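Local coordinates for Endoglucanase(Endo-1,4-beta-glucanase)protein (Pseudomonas stutzeri, PDB 6R2J) that probably hydrolyses O-glycosidic bonds as an endo-1,4-beta-glucanase of glycosyl hydrolase family 5 and binds cellobiose, at residues Ile77-Ala88 / Leu126-Leu136; Ile225-Arg235 / Glu261-Tyr272. All coordinates share one frame; numbering follows the deposited sequence. Where two conformers were deposited one is given.

Contact 1 (Ile77-Ala88 / Leu126-Leu136)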
# COMPACT_ATOMS: atom_id res chain seq x y z
N ILE A 77 5.64 -17.59 -4.85
CA ILE A 77 4.80 -17.80 -3.67
C ILE A 77 5.68 -18.04 -2.43
O ILE A 77 5.43 -17.47 -1.36
CB ILE A 77 3.80 -18.96 -3.90
CG1 ILE A 77 2.90 -18.72 -5.11
CG2 ILE A 77 2.94 -19.19 -2.65
CD1 ILE A 77 1.94 -17.56 -4.95
N ARG A 78 6.67 -18.93 -2.55
CA ARG A 78 7.63 -19.19 -1.48
C ARG A 78 8.30 -17.90 -1.03
O ARG A 78 8.49 -17.67 0.17
CB ARG A 78 8.62 -20.27 -1.99
CG ARG A 78 9.74 -20.74 -1.03
CD ARG A 78 10.94 -21.46 -1.78
NE ARG A 78 11.35 -20.77 -3.01
CZ ARG A 78 11.98 -19.59 -3.07
NH1 ARG A 78 12.33 -18.96 -1.95
NH2 ARG A 78 12.28 -19.06 -4.25
N LEU A 79 8.61 -17.00 -1.96
CA LEU A 79 9.25 -15.75 -1.59
C LEU A 79 8.29 -14.84 -0.83
O LEU A 79 8.69 -14.16 0.13
CB LEU A 79 9.75 -15.05 -2.86
CG LEU A 79 11.03 -15.57 -3.49
CD1 LEU A 79 11.14 -15.09 -4.92
CD2 LEU A 79 12.21 -15.11 -2.62
N LEU A 80 7.02 -14.83 -1.23
CA LEU A 80 6.03 -14.06 -0.48
C LEU A 80 5.76 -14.68 0.88
O LEU A 80 5.57 -13.97 1.87
CB LEU A 80 4.76 -13.98 -1.32
CG LEU A 80 4.77 -13.06 -2.54
CD1 LEU A 80 3.55 -13.27 -3.44
CD2 LEU A 80 4.83 -11.66 -2.05
N LYS A 81 5.73 -16.01 0.97
CA LYS A 81 5.53 -16.67 2.26
C LYS A 81 6.66 -16.33 3.24
O LYS A 81 6.42 -16.09 4.43
CB LYS A 81 5.47 -18.17 2.04
CG LYS A 81 5.74 -18.97 3.30
CD LYS A 81 4.56 -18.84 4.30
CE LYS A 81 3.71 -20.14 4.35
NZ LYS A 81 2.95 -20.22 5.63
N LYS A 82 7.90 -16.35 2.74
CA LYS A 82 9.05 -15.94 3.53
C LYS A 82 8.85 -14.54 4.07
O LYS A 82 9.09 -14.27 5.25
CB LYS A 82 10.31 -16.04 2.66
CG LYS A 82 11.55 -15.39 3.27
CD LYS A 82 12.83 -15.59 2.44
CE LYS A 82 13.99 -14.82 3.09
NZ LYS A 82 15.26 -14.80 2.30
N THR A 83 8.40 -13.62 3.20
CA THR A 83 8.16 -12.23 3.59
C THR A 83 7.15 -12.17 4.74
O THR A 83 7.38 -11.49 5.74
CB THR A 83 7.66 -11.44 2.37
OG1 THR A 83 8.72 -11.43 1.38
CG2 THR A 83 7.24 -10.03 2.75
N LEU A 84 6.03 -12.89 4.59
CA LEU A 84 5.03 -12.93 5.65
C LEU A 84 5.60 -13.58 6.90
O LEU A 84 5.28 -13.16 8.02
CB LEU A 84 3.80 -13.68 5.19
CG LEU A 84 3.00 -13.22 3.98
CD1 LEU A 84 1.90 -14.21 3.58
CD2 LEU A 84 2.42 -11.84 4.29
N ASP A 85 6.42 -14.62 6.74
CA ASP A 85 7.01 -15.30 7.90
C ASP A 85 7.91 -14.36 8.68
O ASP A 85 7.87 -14.32 9.92
CB ASP A 85 7.85 -16.49 7.44
CG ASP A 85 7.02 -17.67 7.02
OD1 ASP A 85 5.86 -17.80 7.49
OD2 ASP A 85 7.56 -18.47 6.20
N LEU A 86 8.78 -13.64 7.98
CA LEU A 86 9.75 -12.77 8.64
C LEU A 86 9.06 -11.58 9.28
O LEU A 86 9.41 -11.18 10.40
CB LEU A 86 10.83 -12.33 7.64
CG LEU A 86 11.74 -13.46 7.11
CD1 LEU A 86 12.59 -12.91 6.01
CD2 LEU A 86 12.59 -14.05 8.20
N ALA A 87 8.04 -11.03 8.61
CA ALA A 87 7.23 -9.98 9.22
C ALA A 87 6.63 -10.46 10.54
O ALA A 87 6.78 -9.80 11.58
CB ALA A 87 6.14 -9.49 8.25
N ALA A 88 5.98 -11.63 10.52
CA ALA A 88 5.23 -12.08 11.69
C ALA A 88 6.15 -12.44 12.86
O ALA A 88 5.80 -12.21 14.04
CB ALA A 88 4.38 -13.30 11.32
N LEU A 126 -4.31 -16.94 -4.86
CA LEU A 126 -3.41 -16.35 -3.87
C LEU A 126 -3.98 -16.44 -2.45
O LEU A 126 -3.25 -16.73 -1.49
CB LEU A 126 -3.11 -14.89 -4.23
CG LEU A 126 -2.25 -14.63 -5.47
CD1 LEU A 126 -2.22 -13.16 -5.80
CD2 LEU A 126 -0.86 -15.18 -5.22
N ALA A 127 -5.28 -16.17 -2.29
CA ALA A 127 -5.87 -16.24 -0.95
C ALA A 127 -5.83 -17.66 -0.39
O ALA A 127 -5.70 -17.84 0.82
CB ALA A 127 -7.30 -15.69 -0.99
N GLU A 128 -5.95 -18.67 -1.26
CA GLU A 128 -5.76 -20.06 -0.84
C GLU A 128 -4.35 -20.31 -0.33
O GLU A 128 -4.15 -21.08 0.61
CB GLU A 128 -6.05 -21.00 -2.01
CG GLU A 128 -7.54 -21.16 -2.44
CD GLU A 128 -7.69 -21.86 -3.81
OE1 GLU A 128 -6.77 -22.60 -4.20
OE2 GLU A 128 -8.72 -21.68 -4.50
N ARG A 129 -3.35 -19.66 -0.92
CA ARG A 129 -1.98 -19.88 -0.48
C ARG A 129 -1.68 -19.23 0.88
O ARG A 129 -0.89 -19.76 1.67
CB ARG A 129 -1.00 -19.35 -1.52
CG ARG A 129 -1.10 -19.90 -2.94
CD ARG A 129 -0.72 -21.39 -3.01
NE ARG A 129 -0.92 -21.86 -4.38
CZ ARG A 129 0.05 -22.25 -5.20
NH1 ARG A 129 1.32 -22.25 -4.76
NH2 ARG A 129 -0.21 -22.64 -6.44
N PHE A 130 -2.26 -18.04 1.16
CA PHE A 130 -1.87 -17.25 2.33
C PHE A 130 -2.93 -17.13 3.42
O PHE A 130 -2.63 -16.62 4.50
CB PHE A 130 -1.41 -15.85 1.91
CG PHE A 130 -0.35 -15.86 0.85
CD1 PHE A 130 0.86 -16.44 1.08
CD2 PHE A 130 -0.57 -15.28 -0.38
CE1 PHE A 130 1.85 -16.43 0.07
CE2 PHE A 130 0.39 -15.27 -1.37
CZ PHE A 130 1.61 -15.85 -1.15
N LYS A 131 -4.13 -17.65 3.20
CA LYS A 131 -5.18 -17.73 4.20
C LYS A 131 -4.65 -18.18 5.56
O LYS A 131 -4.08 -19.27 5.69
CB LYS A 131 -6.25 -18.72 3.69
CG LYS A 131 -7.42 -19.05 4.65
CD LYS A 131 -8.33 -20.16 4.06
CE LYS A 131 -9.53 -20.50 4.99
NZ LYS A 131 -9.29 -21.72 5.87
N GLY A 132 -4.85 -17.34 6.56
CA GLY A 132 -4.55 -17.70 7.93
C GLY A 132 -3.14 -17.40 8.39
O GLY A 132 -2.80 -17.72 9.54
N HIS A 133 -2.32 -16.81 7.53
CA HIS A 133 -0.93 -16.59 7.89
C HIS A 133 -0.86 -15.51 8.96
O HIS A 133 -1.49 -14.46 8.81
CB HIS A 133 -0.09 -16.18 6.68
CG HIS A 133 1.37 -16.26 6.96
ND1 HIS A 133 1.98 -15.48 7.92
CD2 HIS A 133 2.32 -17.09 6.48
CE1 HIS A 133 3.25 -15.82 8.00
NE2 HIS A 133 3.49 -16.78 7.14
N PRO A 134 -0.09 -15.71 10.03
CA PRO A 134 -0.09 -14.70 11.11
C PRO A 134 0.43 -13.33 10.69
O PRO A 134 -0.04 -12.30 11.22
CB PRO A 134 0.74 -15.35 12.24
CG PRO A 134 1.52 -16.49 11.57
CD PRO A 134 0.67 -16.94 10.38
N GLY A 135 1.39 -13.29 9.77
CA GLY A 135 1.95 -12.04 9.33
C GLY A 135 1.16 -11.36 8.25
O GLY A 135 1.59 -10.34 7.72
N LEU A 136 0.00 -11.90 7.89
CA LEU A 136 -0.82 -11.28 6.86
C LEU A 136 -1.86 -10.38 7.50
O LEU A 136 -2.66 -10.84 8.32
CB LEU A 136 -1.53 -12.33 6.01
CG LEU A 136 -2.42 -11.78 4.90
CD1 LEU A 136 -1.65 -11.16 3.75
CD2 LEU A 136 -3.32 -12.92 4.42
O HOH W 1 0.23 -19.19 4.76

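Contact 2 (Ile225-Arg235 / Glu261-Tyr272)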
# COMPACT_ATOMS: atom_id res chain seq x y z
N ILE A 225 6.41 23.96 -1.76
CA ILE A 225 5.59 22.99 -1.04
C ILE A 225 4.99 23.67 0.19
O ILE A 225 5.71 23.98 1.15
CB ILE A 225 6.39 21.74 -0.68
CG1 ILE A 225 6.89 21.03 -1.94
CG2 ILE A 225 5.51 20.80 0.16
CD1 ILE A 225 7.91 19.94 -1.66
N ASP A 226 3.66 23.86 0.21
CA ASP A 226 3.01 24.43 1.39
C ASP A 226 3.10 23.45 2.57
O ASP A 226 2.97 22.24 2.38
CB ASP A 226 1.54 24.71 1.08
CG ASP A 226 0.83 25.46 2.20
OD1 ASP A 226 0.76 24.91 3.33
OD2 ASP A 226 0.34 26.59 1.95
N PRO A 227 3.34 23.92 3.79
CA PRO A 227 3.38 22.98 4.93
C PRO A 227 2.08 22.20 5.15
O PRO A 227 2.08 21.17 5.83
CB PRO A 227 3.73 23.88 6.13
CG PRO A 227 3.51 25.32 5.65
CD PRO A 227 3.76 25.29 4.17
N MET A 228 0.97 22.67 4.60
CA MET A 228 -0.33 22.03 4.81
C MET A 228 -0.85 21.28 3.58
O MET A 228 -1.98 20.76 3.61
CB MET A 228 -1.35 23.08 5.26
CG MET A 228 -1.09 23.68 6.64
SD MET A 228 -1.05 22.44 7.97
CE MET A 228 -2.79 22.23 8.36
N ILE A 229 -0.06 21.21 2.51
CA ILE A 229 -0.49 20.54 1.28
C ILE A 229 -0.81 19.08 1.56
O ILE A 229 -1.71 18.51 0.93
CB ILE A 229 0.55 20.77 0.17
CG1 ILE A 229 -0.07 20.56 -1.20
CG2 ILE A 229 1.73 19.83 0.28
CD1 ILE A 229 -1.32 21.37 -1.46
N GLY A 230 -0.14 18.46 2.52
CA GLY A 230 -0.48 17.09 2.84
C GLY A 230 -1.85 17.00 3.46
O GLY A 230 -2.64 16.12 3.11
N VAL A 231 -2.17 17.90 4.39
CA VAL A 231 -3.50 17.88 5.00
C VAL A 231 -4.58 18.24 3.98
O VAL A 231 -5.68 17.66 3.98
CB VAL A 231 -3.55 18.80 6.23
CG1 VAL A 231 -5.00 18.82 6.74
CG2 VAL A 231 -2.57 18.37 7.31
N GLU A 232 -4.28 19.20 3.11
CA GLU A 232 -5.24 19.61 2.10
C GLU A 232 -5.52 18.49 1.10
O GLU A 232 -6.65 18.36 0.64
CB GLU A 232 -4.71 20.85 1.40
CG GLU A 232 -4.63 22.07 2.30
CD GLU A 232 -3.70 23.15 1.75
OE1 GLU A 232 -3.33 23.11 0.53
OE2 GLU A 232 -3.36 24.09 2.54
N ARG A 233 -4.50 17.69 0.75
CA ARG A 233 -4.69 16.58 -0.16
C ARG A 233 -5.27 15.35 0.54
O ARG A 233 -5.89 14.52 -0.11
CB ARG A 233 -3.37 16.28 -0.90
CG ARG A 233 -3.00 17.42 -1.86
CD ARG A 233 -1.75 17.18 -2.68
NE ARG A 233 -1.49 18.32 -3.56
CZ ARG A 233 -0.41 18.47 -4.33
NH1 ARG A 233 0.53 17.55 -4.33
NH2 ARG A 233 -0.27 19.52 -5.10
N ALA A 234 -5.13 15.25 1.86
CA ALA A 234 -5.77 14.13 2.54
C ALA A 234 -7.25 14.39 2.77
O ALA A 234 -8.07 13.46 2.68
CB ALA A 234 -5.07 13.88 3.88
N ARG A 235 -7.61 15.64 3.06
CA ARG A 235 -8.95 15.94 3.58
C ARG A 235 -10.08 15.53 2.64
O ARG A 235 -11.08 14.99 3.12
CB ARG A 235 -9.02 17.44 3.93
CG ARG A 235 -10.35 17.94 4.42
CD ARG A 235 -10.32 19.47 4.57
NE ARG A 235 -9.11 19.99 5.21
CZ ARG A 235 -8.26 20.87 4.64
NH1 ARG A 235 -8.48 21.32 3.40
NH2 ARG A 235 -7.20 21.31 5.34
N GLU A 261 10.69 21.93 3.06
CA GLU A 261 9.24 22.15 3.05
C GLU A 261 8.47 20.82 3.03
O GLU A 261 7.39 20.71 3.64
CB GLU A 261 8.84 23.02 1.87
CG GLU A 261 9.55 24.33 1.73
CD GLU A 261 10.68 24.26 0.70
OE1 GLU A 261 10.93 23.16 0.15
OE2 GLU A 261 11.33 25.31 0.45
N ALA A 262 8.99 19.82 2.32
CA ALA A 262 8.38 18.49 2.32
C ALA A 262 8.37 17.88 3.72
O ALA A 262 7.39 17.23 4.11
CB ALA A 262 9.11 17.59 1.33
N ALA A 263 9.44 18.09 4.50
CA ALA A 263 9.49 17.60 5.87
C ALA A 263 8.34 18.16 6.69
O ALA A 263 7.66 17.42 7.42
CB ALA A 263 10.81 18.00 6.52
N GLN A 264 8.12 19.48 6.59
CA GLN A 264 7.04 20.09 7.33
C GLN A 264 5.70 19.50 6.92
O GLN A 264 4.86 19.21 7.77
CB GLN A 264 7.01 21.58 7.07
CG GLN A 264 6.34 22.30 8.22
CD GLN A 264 7.18 22.24 9.47
OE1 GLN A 264 8.41 22.36 9.41
NE2 GLN A 264 6.53 22.00 10.62
N ALA A 265 5.50 19.31 5.60
CA ALA A 265 4.27 18.75 5.06
C ALA A 265 4.02 17.35 5.57
O ALA A 265 2.87 16.99 5.82
CB ALA A 265 4.32 18.80 3.54
N MET A 266 5.09 16.56 5.76
CA MET A 266 4.93 15.21 6.27
C MET A 266 4.52 15.23 7.73
O MET A 266 3.60 14.51 8.12
CB MET A 266 6.23 14.45 6.13
CG MET A 266 6.19 13.04 6.63
SD MET A 266 7.66 12.08 6.14
CE MET A 266 7.61 10.66 7.27
N ASP A 267 5.20 16.04 8.54
CA ASP A 267 4.82 16.18 9.94
C ASP A 267 3.34 16.56 10.10
O ASP A 267 2.61 15.96 10.89
CB ASP A 267 5.71 17.25 10.58
CG ASP A 267 6.08 16.91 12.03
OD1 ASP A 267 6.76 15.85 12.25
OD2 ASP A 267 5.69 17.72 12.93
N ASN A 268 2.88 17.53 9.33
CA ASN A 268 1.49 17.94 9.49
C ASN A 268 0.53 16.90 8.94
O ASN A 268 -0.57 16.74 9.47
CB ASN A 268 1.28 19.27 8.80
CG ASN A 268 2.03 20.38 9.46
OD1 ASN A 268 2.15 20.40 10.69
ND2 ASN A 268 2.53 21.32 8.66
N LEU A 269 0.91 16.21 7.86
CA LEU A 269 0.07 15.13 7.36
C LEU A 269 -0.09 14.02 8.41
O LEU A 269 -1.22 13.64 8.75
CB LEU A 269 0.65 14.57 6.06
CG LEU A 269 -0.02 13.30 5.58
CD1 LEU A 269 -1.47 13.52 5.10
CD2 LEU A 269 0.84 12.63 4.48
N LEU A 270 1.01 13.48 8.91
CA LEU A 270 0.92 12.41 9.90
C LEU A 270 0.11 12.84 11.13
O LEU A 270 -0.64 12.04 11.69
CB LEU A 270 2.32 11.92 10.28
CG LEU A 270 3.04 11.11 9.19
CD1 LEU A 270 4.44 10.63 9.69
CD2 LEU A 270 2.26 9.90 8.71
N ALA A 271 0.25 14.11 11.55
CA ALA A 271 -0.52 14.60 12.69
C ALA A 271 -2.01 14.54 12.39
O ALA A 271 -2.80 14.08 13.22
CB ALA A 271 -0.08 16.04 13.00
N TYR A 272 -2.39 14.99 11.19
CA TYR A 272 -3.78 14.94 10.75
C TYR A 272 -4.28 13.51 10.65
O TYR A 272 -5.42 13.20 11.02
CB TYR A 272 -3.87 15.61 9.38
CG TYR A 272 -5.22 15.52 8.71
CD1 TYR A 272 -6.35 16.05 9.33
CD2 TYR A 272 -5.36 14.94 7.45
CE1 TYR A 272 -7.59 15.99 8.73
CE2 TYR A 272 -6.61 14.88 6.82
CZ TYR A 272 -7.72 15.40 7.47
OH TYR A 272 -8.95 15.36 6.87
O HOH W 2 6.30 23.33 4.09
O HOH W 3 0.77 18.71 5.27

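Contact 1 (Ile77-Ala88 / Leu126-Leu136)
His-133 NE2 donates a short bond to Asp-85 OD1, 2.6 Å long with an N-H...O angle of 153°. OD1 lies almost in the plane of the imidazole, though the carboxylate is turned against the ring, and the nitrogen meets OD1 from above the carboxylate plane, 40° out of it. On the other side of the ring ND1 accepts from Gly-135 N at 2.9 Å, again in the ring plane. Bonded through both nitrogens, the imidazole has its rotation fixed, with its proton on NE2 if the ring is neutral; the aspartate would probably raise its basicity. With CG of His-133 anti to the backbone N (chi1 -167°), the ring swings toward helix 74-89, and CB of Leu-84 sits over the centre of one face, 3.6 Å from the ring centroid in a CH-pi contact. Lys-81 bends along the rim until NZ stands 3.3 Å from His-133 CD2, and a water accepts from this ammonium and donates a weak bond to Arg-129 O.

Toward the N-terminal end of segment 77-88 the contact turns apolar. Phe-130 enters as a knob among Ile-77, Leu-80, Lys-81 and Leu-84: its CZ reaches CB of Leu-80 at 3.7 Å, while CD1 of Leu-84 comes to 3.5 Å from CD1 of the ring. Ile-77 extends the patch, its CD1 touching CD2 of Leu-126. At the C-terminal end Ala-88 CB lies 3.4 Å from Gly-135 CA, a tight pair, and a side chain on the glycine would run into Leu-84 O and Ala-88 CB. Helix 116-130 thus ends against helix 74-89, and successive turns from Phe-130 to Leu-136 form the alpha-to-beta loop that completes the beta-alpha-beta crossover from strand 93-98 to strand 136-140 in a TIM barrel.

Contact 2 (Ile225-Arg235 / Glu261-Tyr272)
Tyr-272 lies across the start of helix 229-244, chi1 of 174° (CG anti to the backbone N) carrying its ring to Val-231 and Ala-234; CG1 of Val-231 is centred over one face, 3.9 Å from the centroid. CB of Ala-234 meets the ring edge at CE2, 3.5 Å away, and the hydroxyl oxygen ends 3.3 Å from Arg-235 CA. An alanine at Tyr-272 would remove this ring, and Val-231 and Ala-234 would probably lose their cover. The packing stays close at Gly-230, where a side chain would clash with CB of Leu-269, whose CD1 rests on Ala-234. Ile-225 closes the other end against Ala-262 and Ala-265.

The more exposed flank is polar and hydrated. Asn-268 ND2 donates to Pro-227 O at 2.9 Å, nearly straight (177°), within its amide plane but from above that of the carbonyl. A water donates to Pro-227 O and Ala-265 O and accepts from Val-231 N; a second links Ile-225 O with Glu-261 O. Pro-227 lies on the aliphatic part of Gln-264, and Met-228 SD comes near ND2 of Asn-268.

Behind the contact, Met-266 and Leu-270 turn to strand 280-285, Met-266 touching helix 305-311, while Ala-265 reaches Phe-209.

How the contacts relate
Contacts 1 and 2 lie on opposite sides of the chain's centre, their own centres 34 Å apart and their nearest atoms about 20 Å apart, so neither touches the other. They follow in series along the chain, and both belong to the helical layer around the eight parallel strands of the TIM barrel. Contact 1 backs onto strands 54-59 and 93-98. In contact 2 the side chain of Leu-269 is about 11 Å from a bound glucose unit. On its other helix, Arg-233 bonds to the backbone of Tyr-208 and makes a cation-pi contact with Phe-213, both residues of the glycan pocket.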